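PDB 2Q01: uronate isomerase from Caulobacter crescentus, which catalyses the isomerisation of D-glucuronate to D-fructuronate and of galacturonate to tagaturonate in bacterial uronate metabolism. Local coordinates for residues E215-T220 against R236-A241; E294-S299 against K343-R348; E172-S177 against D200-F205. All coordinates share one frame; numbering follows the deposited sequence.

Contact 1 of 3, residues E215-T220 against R236-A241; sequences ERFAET and RLRRQA
The apolar part of the contact joins F217 of helix 210-221 to R238 of helix 228-244. CE2 of F217 meets CG of R238 at 3.8 Å, and this methylene sits at the rim of the phenyl ring, in its plane. The ring and the guanidinium are turned 57° against each other and do not stack. F217 gets there because its CG stands anti to the backbone N (chi1 -179°), which sends the ring out across the gap; its ring also meets that of H235, which lies just before R236 on the second helix.

A second kind of contact is a flat group approached by an aliphatic carbon. The R238 chain bends at chi2 and at chi3, bringing the guanidinium beneath T220, whose CB lies 3.7 Å above one face, displaced toward the rim, and 3.9 Å from CZ of R238. The two side chains cross at about a right angle.

The polar contacts are indirect. T220 OG1 approaches R238 NE to 3.4 Å, but the approach is too bent for a hydrogen bond. Instead both atoms bond to the carbonyl oxygen of P174, which is thus gripped by two donors, one from each helix, while R238 NH1 makes a weak bond to E176 O. With a leucine in place of R238, P174 O would probably lose one of its two donors and E176 O its weak bond, and T220 CB would lose the flat surface beneath it.

The two helices follow one another between strands 192-194 and 249-252, an arrangement in keeping with the TIM-barrel fold of the metallo-dependent hydrolase superfamily, in which helices on the outside pack around the parallel strands.

Contact 2 of 3, residues E294-S299 against K343-R348; sequences EMAKMS and KPLLTR
R348 carries its CG anti to the backbone N (chi1 -172°) and runs straight from CG to NE, while K297 bends at chi3 (-93°); together these torsions bring the flat end of the arginine up against the lysine methylenes. The two side chains cross at about a right angle. CD of K297 does most of the touching, lying 3.5 Å from NE of R348 and equally near its NH2. Beyond the bend the lysine carries its NZ over one face of the guanidinium, offset toward the rim, and NZ of K297 comes within 3.9 Å of R348 NH2.

Each of the two like charges has an acid as partner. E294, one turn before K297 on the same helix, forms a salt bridge through OE1 to K297 NZ at 3.2 Å, weak as a hydrogen bond. R348 NH1 pairs with D261. The negative charges probably offset much of the mutual repulsion.

The helices belong to the outer layer of the TIM barrel: helix 281-302 precedes strand 305-308, helix 343-349 precedes strand 357-359, and these strands are parallel neighbours in one sheet. The backbones come nearest at A296 and L345, whose CA atoms are 8.4 Å apart.

Here, on the buried side, the contact is apolar. CB of A296 points at the facing helix, and L345, whose own CB does not point across, brings its CD1 branch over to A296 CB at 3.8 Å. L355 and L349 also pack on A296. At the start of the second helix, T347 OG1 bonds to K343 O at 2.7 Å, from above the carbonyl plane, and K343 O also takes the backbone bond from T347 N. L346 and T347, in turn, pack against H316 and V318 of a second subunit.

Contact 3 of 3, residues E172-S177 against D200-F205; sequences EGPHES and DAVIDF
P174 and H175 occupy the two middle positions of a type I beta turn that runs from G173 to E176, and this turn presents both side chains to the loop 200-205, with the CA atoms of P174 and V202 8.0 Å apart. The turn is closed by a weak backbone bond from E176 N to G173 O. A side chain reinforces it: G173 N donates to E176 OE2 at 3.0 Å, almost straight at 170°, into the anti lone pair, the one turned away from the other carboxylate oxygen.

Across the contact the meeting is wholly by van der Waals contact. H175 has its CG between the backbone N and the carbonyl carbon (chi1 59°), a position that folds the imidazole back over the turn, into room that G173 leaves by having no side chain. There CE1 of H175 comes to 3.7 Å from CB of A201, and ND1 lies at the longer distance of 4.5 Å from CG1 of V202. ND1 is buried by these neighbours and has no partner in the model. E176 CG lies over one face of the imidazole, 4.1 Å above its plane and displaced toward the rim. Beside it the pyrrolidine of P174 and the V202 side chain pass one another in opposite directions, CG of the proline touching CG2 of the valine at 4.1 Å.

The two loops follow the parallel neighbours 165-169 and 192-194, and so lie beyond the C-terminal ends of two adjacent strands of the barrel; backbone hydrogen bonds between E172 and both A196 and R198 tie them together just before the turn. Helix 210-221 covers the side chains, with F217 on P174 and V202, A213 on A201 and R216 on H175, while H235 of helix 228-244 also packs on V202.

Contacts 1 and 3 are buried and share one region, their centres about 9 Å apart: the turn of 172-177 packs against the loop 200-205, and its P174 carbonyl accepts bonds from both helices of contact 1. Contact 2, partly buried, has its centre about 21 Å from that of contact 1 and 20 Å from that of contact 3, near a subunit boundary. Helix 228-244 links it to contact 1, where R239 NH2 probably bonds to S299 OG at 2.9 Å. Contact 3 sets a proline and an imidazole against small aliphatic side chains, without hydrogen bonds across; contact 1 joins an aromatic edge to an arginine; contact 2 sets an apolar pair beside long charged chains, each paired with an acid.

Contact 1 of 3, residues E215-T220 against R236-A241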
# COMPACT_ATOMS: atom_id res chain seq x y z
N GLU B 215 -22.92 35.13 2.93
CA GLU B 215 -23.46 36.39 3.40
C GLU B 215 -22.35 37.36 3.76
O GLU B 215 -22.34 38.50 3.28
CB GLU B 215 -24.40 36.16 4.59
CG GLU B 215 -25.55 37.14 4.70
CD GLU B 215 -26.58 36.75 5.76
OE1 GLU B 215 -27.77 37.06 5.57
OE2 GLU B 215 -26.19 36.14 6.78
N ARG B 216 -21.40 36.91 4.59
CA ARG B 216 -20.27 37.75 4.98
C ARG B 216 -19.16 37.84 3.92
O ARG B 216 -18.33 38.74 3.98
CB ARG B 216 -19.73 37.40 6.38
CG ARG B 216 -19.45 35.95 6.65
CD ARG B 216 -19.42 35.67 8.15
NE ARG B 216 -18.21 36.18 8.79
CZ ARG B 216 -17.28 35.43 9.37
NH1 ARG B 216 -17.40 34.11 9.41
NH2 ARG B 216 -16.22 36.00 9.93
N PHE B 217 -19.18 36.93 2.95
CA PHE B 217 -18.34 37.02 1.74
C PHE B 217 -18.75 38.24 0.91
O PHE B 217 -17.89 38.92 0.33
CB PHE B 217 -18.47 35.71 0.94
CG PHE B 217 -17.64 35.63 -0.33
CD1 PHE B 217 -18.12 34.90 -1.41
CD2 PHE B 217 -16.38 36.23 -0.44
CE1 PHE B 217 -17.38 34.80 -2.59
CE2 PHE B 217 -15.65 36.14 -1.62
CZ PHE B 217 -16.15 35.41 -2.69
N ALA B 218 -20.05 38.54 0.88
CA ALA B 218 -20.59 39.74 0.22
C ALA B 218 -20.22 41.03 0.95
O ALA B 218 -20.04 42.07 0.32
CB ALA B 218 -22.09 39.62 0.07
N GLU B 219 -20.12 40.96 2.28
CA GLU B 219 -19.73 42.11 3.10
C GLU B 219 -18.25 42.46 2.94
O GLU B 219 -17.91 43.64 2.81
CB GLU B 219 -20.03 41.86 4.58
CG GLU B 219 -21.52 41.67 4.90
CD GLU B 219 -21.76 41.08 6.28
OE1 GLU B 219 -20.78 40.80 7.01
OE2 GLU B 219 -22.94 40.89 6.64
N THR B 220 -17.38 41.45 2.93
CA THR B 220 -15.93 41.66 2.78
C THR B 220 -15.49 42.03 1.36
O THR B 220 -14.43 42.62 1.17
CB THR B 220 -15.10 40.44 3.26
OG1 THR B 220 -15.38 39.31 2.43
CG2 THR B 220 -15.40 40.11 4.71
N ARG B 236 -11.53 37.32 -6.77
CA ARG B 236 -10.34 38.03 -7.22
C ARG B 236 -9.94 39.15 -6.26
O ARG B 236 -8.77 39.28 -5.91
CB ARG B 236 -10.54 38.60 -8.62
CG ARG B 236 -10.51 37.57 -9.72
CD ARG B 236 -10.53 38.23 -11.10
NE ARG B 236 -11.18 37.36 -12.07
CZ ARG B 236 -12.44 37.50 -12.49
NH1 ARG B 236 -13.19 38.50 -12.05
NH2 ARG B 236 -12.93 36.64 -13.37
N LEU B 237 -10.94 39.92 -5.82
CA LEU B 237 -10.72 41.01 -4.87
C LEU B 237 -10.26 40.51 -3.50
O LEU B 237 -9.43 41.15 -2.85
CB LEU B 237 -11.98 41.87 -4.73
CG LEU B 237 -12.43 42.73 -5.91
CD1 LEU B 237 -13.63 43.56 -5.50
CD2 LEU B 237 -11.32 43.63 -6.46
N ARG B 238 -10.79 39.37 -3.07
CA ARG B 238 -10.39 38.79 -1.79
C ARG B 238 -9.01 38.16 -1.85
O ARG B 238 -8.23 38.29 -0.91
CB ARG B 238 -11.43 37.79 -1.27
CG ARG B 238 -12.71 38.44 -0.75
CD ARG B 238 -12.42 39.55 0.23
NE ARG B 238 -12.06 39.03 1.55
CZ ARG B 238 -11.40 39.72 2.47
NH1 ARG B 238 -11.14 39.17 3.64
NH2 ARG B 238 -10.99 40.96 2.21
N ARG B 239 -8.70 37.51 -2.97
CA ARG B 239 -7.36 36.97 -3.19
C ARG B 239 -6.30 38.06 -3.18
O ARG B 239 -5.24 37.88 -2.59
CB ARG B 239 -7.31 36.19 -4.50
CG ARG B 239 -7.80 34.77 -4.36
CD ARG B 239 -8.15 34.17 -5.71
NE ARG B 239 -6.96 33.88 -6.51
CZ ARG B 239 -6.44 32.66 -6.66
NH1 ARG B 239 -7.00 31.61 -6.07
NH2 ARG B 239 -5.36 32.50 -7.40
N GLN B 240 -6.61 39.20 -3.81
CA GLN B 240 -5.74 40.37 -3.81
C GLN B 240 -5.47 40.88 -2.40
O GLN B 240 -4.33 41.21 -2.07
CB GLN B 240 -6.33 41.49 -4.68
CG GLN B 240 -5.35 42.62 -5.00
CD GLN B 240 -4.02 42.11 -5.52
OE1 GLN B 240 -3.95 41.41 -6.54
NE2 GLN B 240 -2.94 42.46 -4.83
N ALA B 241 -6.52 40.94 -1.58
CA ALA B 241 -6.42 41.32 -0.17
C ALA B 241 -5.53 40.38 0.64
O ALA B 241 -4.86 40.81 1.58
CB ALA B 241 -7.80 41.40 0.45

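Contact 2 of 3, residues E294-S299 against K343-R348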
# COMPACT_ATOMS: atom_id res chain seq x y z
N GLU B 294 -11.17 27.13 -11.79
CA GLU B 294 -11.39 28.57 -11.79
C GLU B 294 -10.35 29.28 -10.94
O GLU B 294 -9.87 30.35 -11.33
CB GLU B 294 -12.81 28.89 -11.33
CG GLU B 294 -13.44 30.07 -12.06
CD GLU B 294 -13.69 29.82 -13.54
OE1 GLU B 294 -13.42 30.74 -14.35
OE2 GLU B 294 -14.16 28.73 -13.91
N MET B 295 -9.96 28.67 -9.82
CA MET B 295 -8.92 29.20 -8.93
C MET B 295 -7.55 29.15 -9.58
O MET B 295 -6.69 29.99 -9.30
CB MET B 295 -8.87 28.45 -7.59
CG MET B 295 -10.08 28.60 -6.68
SD MET B 295 -10.26 30.18 -5.86
CE MET B 295 -11.57 30.93 -6.82
N ALA B 296 -7.34 28.16 -10.45
CA ALA B 296 -6.09 27.98 -11.18
C ALA B 296 -5.97 29.01 -12.29
O ALA B 296 -4.87 29.46 -12.60
CB ALA B 296 -6.02 26.60 -11.74
N LYS B 297 -7.10 29.36 -12.90
CA LYS B 297 -7.18 30.42 -13.90
C LYS B 297 -6.92 31.81 -13.31
O LYS B 297 -6.41 32.70 -14.00
CB LYS B 297 -8.55 30.40 -14.58
CG LYS B 297 -8.73 29.27 -15.60
CD LYS B 297 -9.92 29.50 -16.51
CE LYS B 297 -11.17 28.84 -15.98
NZ LYS B 297 -12.33 29.04 -16.89
N MET B 298 -7.28 31.99 -12.03
CA MET B 298 -6.97 33.22 -11.31
C MET B 298 -5.50 33.26 -10.93
O MET B 298 -4.88 34.32 -10.95
CB MET B 298 -7.83 33.35 -10.05
CG MET B 298 -9.26 33.82 -10.30
SD MET B 298 -10.25 33.75 -8.80
CE MET B 298 -11.89 33.65 -9.51
N SER B 299 -4.96 32.09 -10.59
CA SER B 299 -3.54 31.93 -10.22
C SER B 299 -2.60 32.24 -11.37
O SER B 299 -1.45 32.64 -11.15
CB SER B 299 -3.29 30.51 -9.73
OG SER B 299 -3.73 30.35 -8.39
N LYS B 343 -7.41 15.35 -14.72
CA LYS B 343 -7.28 15.42 -16.18
C LYS B 343 -7.90 16.65 -16.90
O LYS B 343 -7.23 17.22 -17.75
CB LYS B 343 -7.71 14.10 -16.85
CG LYS B 343 -7.01 13.89 -18.17
CD LYS B 343 -7.48 12.66 -18.91
CE LYS B 343 -6.89 12.65 -20.31
NZ LYS B 343 -7.32 11.44 -21.06
N PRO B 344 -9.17 17.04 -16.58
CA PRO B 344 -9.74 18.26 -17.20
C PRO B 344 -8.97 19.57 -16.98
O PRO B 344 -8.92 20.41 -17.89
CB PRO B 344 -11.12 18.35 -16.55
CG PRO B 344 -11.46 16.96 -16.20
CD PRO B 344 -10.17 16.39 -15.71
N LEU B 345 -8.39 19.75 -15.79
CA LEU B 345 -7.57 20.92 -15.49
C LEU B 345 -6.21 20.85 -16.16
O LEU B 345 -5.69 21.86 -16.63
CB LEU B 345 -7.42 21.09 -13.97
CG LEU B 345 -6.48 22.15 -13.35
CD1 LEU B 345 -6.72 23.56 -13.90
CD2 LEU B 345 -6.59 22.15 -11.83
N LEU B 346 -5.64 19.64 -16.20
CA LEU B 346 -4.31 19.43 -16.77
C LEU B 346 -4.30 19.49 -18.29
O LEU B 346 -3.28 19.81 -18.90
CB LEU B 346 -3.72 18.11 -16.27
CG LEU B 346 -3.27 18.08 -14.80
CD1 LEU B 346 -3.06 16.66 -14.32
CD2 LEU B 346 -2.02 18.90 -14.58
N THR B 347 -5.44 19.18 -18.90
CA THR B 347 -5.61 19.31 -20.35
C THR B 347 -5.63 20.79 -20.72
O THR B 347 -5.06 21.20 -21.73
CB THR B 347 -6.89 18.60 -20.83
OG1 THR B 347 -6.84 17.23 -20.42
CG2 THR B 347 -7.04 18.66 -22.35
N ARG B 348 -6.26 21.60 -19.87
CA ARG B 348 -6.34 23.03 -20.10
C ARG B 348 -5.03 23.73 -19.76
O ARG B 348 -4.49 24.47 -20.57
CB ARG B 348 -7.49 23.64 -19.30
CG ARG B 348 -7.76 25.10 -19.64
CD ARG B 348 -8.63 25.78 -18.59
NE ARG B 348 -8.88 27.18 -18.93
CZ ARG B 348 -9.86 27.60 -19.74
NH1 ARG B 348 -10.70 26.74 -20.31
NH2 ARG B 348 -9.99 28.90 -19.99

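Contact 3 of 3, residues E172-S177 against D200-F205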
# COMPACT_ATOMS: atom_id res chain seq x y z
N GLU B 172 -7.14 31.42 6.38
CA GLU B 172 -8.43 32.13 6.48
C GLU B 172 -9.25 31.98 5.20
O GLU B 172 -8.69 31.78 4.12
CB GLU B 172 -8.25 33.63 6.76
CG GLU B 172 -6.95 34.07 7.44
CD GLU B 172 -6.84 33.70 8.91
OE1 GLU B 172 -5.91 32.96 9.25
OE2 GLU B 172 -7.68 34.16 9.72
N GLY B 173 -10.57 32.07 5.33
CA GLY B 173 -11.46 32.11 4.18
C GLY B 173 -11.69 33.53 3.70
O GLY B 173 -11.34 34.48 4.39
N PRO B 174 -12.30 33.68 2.51
CA PRO B 174 -12.59 34.99 1.89
C PRO B 174 -13.66 35.78 2.64
O PRO B 174 -13.76 37.00 2.46
CB PRO B 174 -13.13 34.62 0.50
CG PRO B 174 -12.90 33.17 0.34
CD PRO B 174 -12.78 32.57 1.68
N HIS B 175 -14.43 35.09 3.47
CA HIS B 175 -15.49 35.68 4.27
C HIS B 175 -15.03 36.26 5.61
O HIS B 175 -15.75 37.05 6.21
CB HIS B 175 -16.62 34.66 4.49
CG HIS B 175 -16.18 33.41 5.19
ND1 HIS B 175 -15.57 32.37 4.54
CD2 HIS B 175 -16.30 33.03 6.49
CE1 HIS B 175 -15.30 31.40 5.40
NE2 HIS B 175 -15.73 31.78 6.59
N GLU B 176 -13.84 35.88 6.07
CA GLU B 176 -13.29 36.45 7.32
C GLU B 176 -12.30 37.60 7.09
O GLU B 176 -11.74 37.73 6.00
CB GLU B 176 -12.70 35.38 8.24
CG GLU B 176 -12.37 34.05 7.57
CD GLU B 176 -12.13 32.93 8.56
OE1 GLU B 176 -12.45 33.11 9.76
OE2 GLU B 176 -11.62 31.87 8.15
N SER B 177 -12.10 38.42 8.13
CA SER B 177 -11.24 39.60 8.03
C SER B 177 -9.77 39.27 8.26
O SER B 177 -9.43 38.32 8.96
CB SER B 177 -11.70 40.70 9.00
OG SER B 177 -11.36 40.39 10.34
N ASP B 200 -13.08 27.27 0.72
CA ASP B 200 -13.93 26.08 0.91
C ASP B 200 -15.39 26.33 1.31
O ASP B 200 -16.28 25.65 0.81
CB ASP B 200 -13.30 25.14 1.94
CG ASP B 200 -12.03 24.47 1.44
OD1 ASP B 200 -11.60 24.74 0.29
OD2 ASP B 200 -11.46 23.67 2.21
N ALA B 201 -15.61 27.29 2.20
CA ALA B 201 -16.95 27.57 2.71
C ALA B 201 -17.88 28.26 1.71
O ALA B 201 -19.11 28.15 1.82
CB ALA B 201 -16.87 28.35 4.02
N VAL B 202 -17.32 28.98 0.73
CA VAL B 202 -18.12 29.65 -0.29
C VAL B 202 -18.08 28.90 -1.62
O VAL B 202 -18.51 29.41 -2.66
CB VAL B 202 -17.73 31.15 -0.48
CG1 VAL B 202 -17.96 31.94 0.79
CG2 VAL B 202 -16.29 31.31 -0.93
N ILE B 203 -17.56 27.68 -1.58
CA ILE B 203 -17.46 26.82 -2.76
C ILE B 203 -18.27 25.54 -2.57
O ILE B 203 -18.95 25.08 -3.49
CB ILE B 203 -15.98 26.52 -3.13
CG1 ILE B 203 -15.28 27.82 -3.58
CG2 ILE B 203 -15.88 25.42 -4.21
CD1 ILE B 203 -13.93 27.65 -4.24
N ASP B 204 -18.21 24.97 -1.36
CA ASP B 204 -18.99 23.78 -1.04
C ASP B 204 -20.40 24.17 -0.62
O ASP B 204 -20.59 24.73 0.46
CB ASP B 204 -18.31 22.95 0.05
CG ASP B 204 -18.85 21.53 0.15
OD1 ASP B 204 -18.33 20.75 0.98
OD2 ASP B 204 -19.79 21.18 -0.60
N PHE B 205 -21.38 23.87 -1.47
CA PHE B 205 -22.79 24.10 -1.16
C PHE B 205 -23.37 23.05 -0.19
O PHE B 205 -24.44 23.26 0.39
CB PHE B 205 -23.63 24.17 -2.45
CG PHE B 205 -23.60 25.51 -3.13
CD1 PHE B 205 -22.69 25.77 -4.15
CD2 PHE B 205 -24.50 26.51 -2.78
CE1 PHE B 205 -22.66 27.00 -4.80
CE2 PHE B 205 -24.47 27.75 -3.42
CZ PHE B 205 -23.56 27.99 -4.44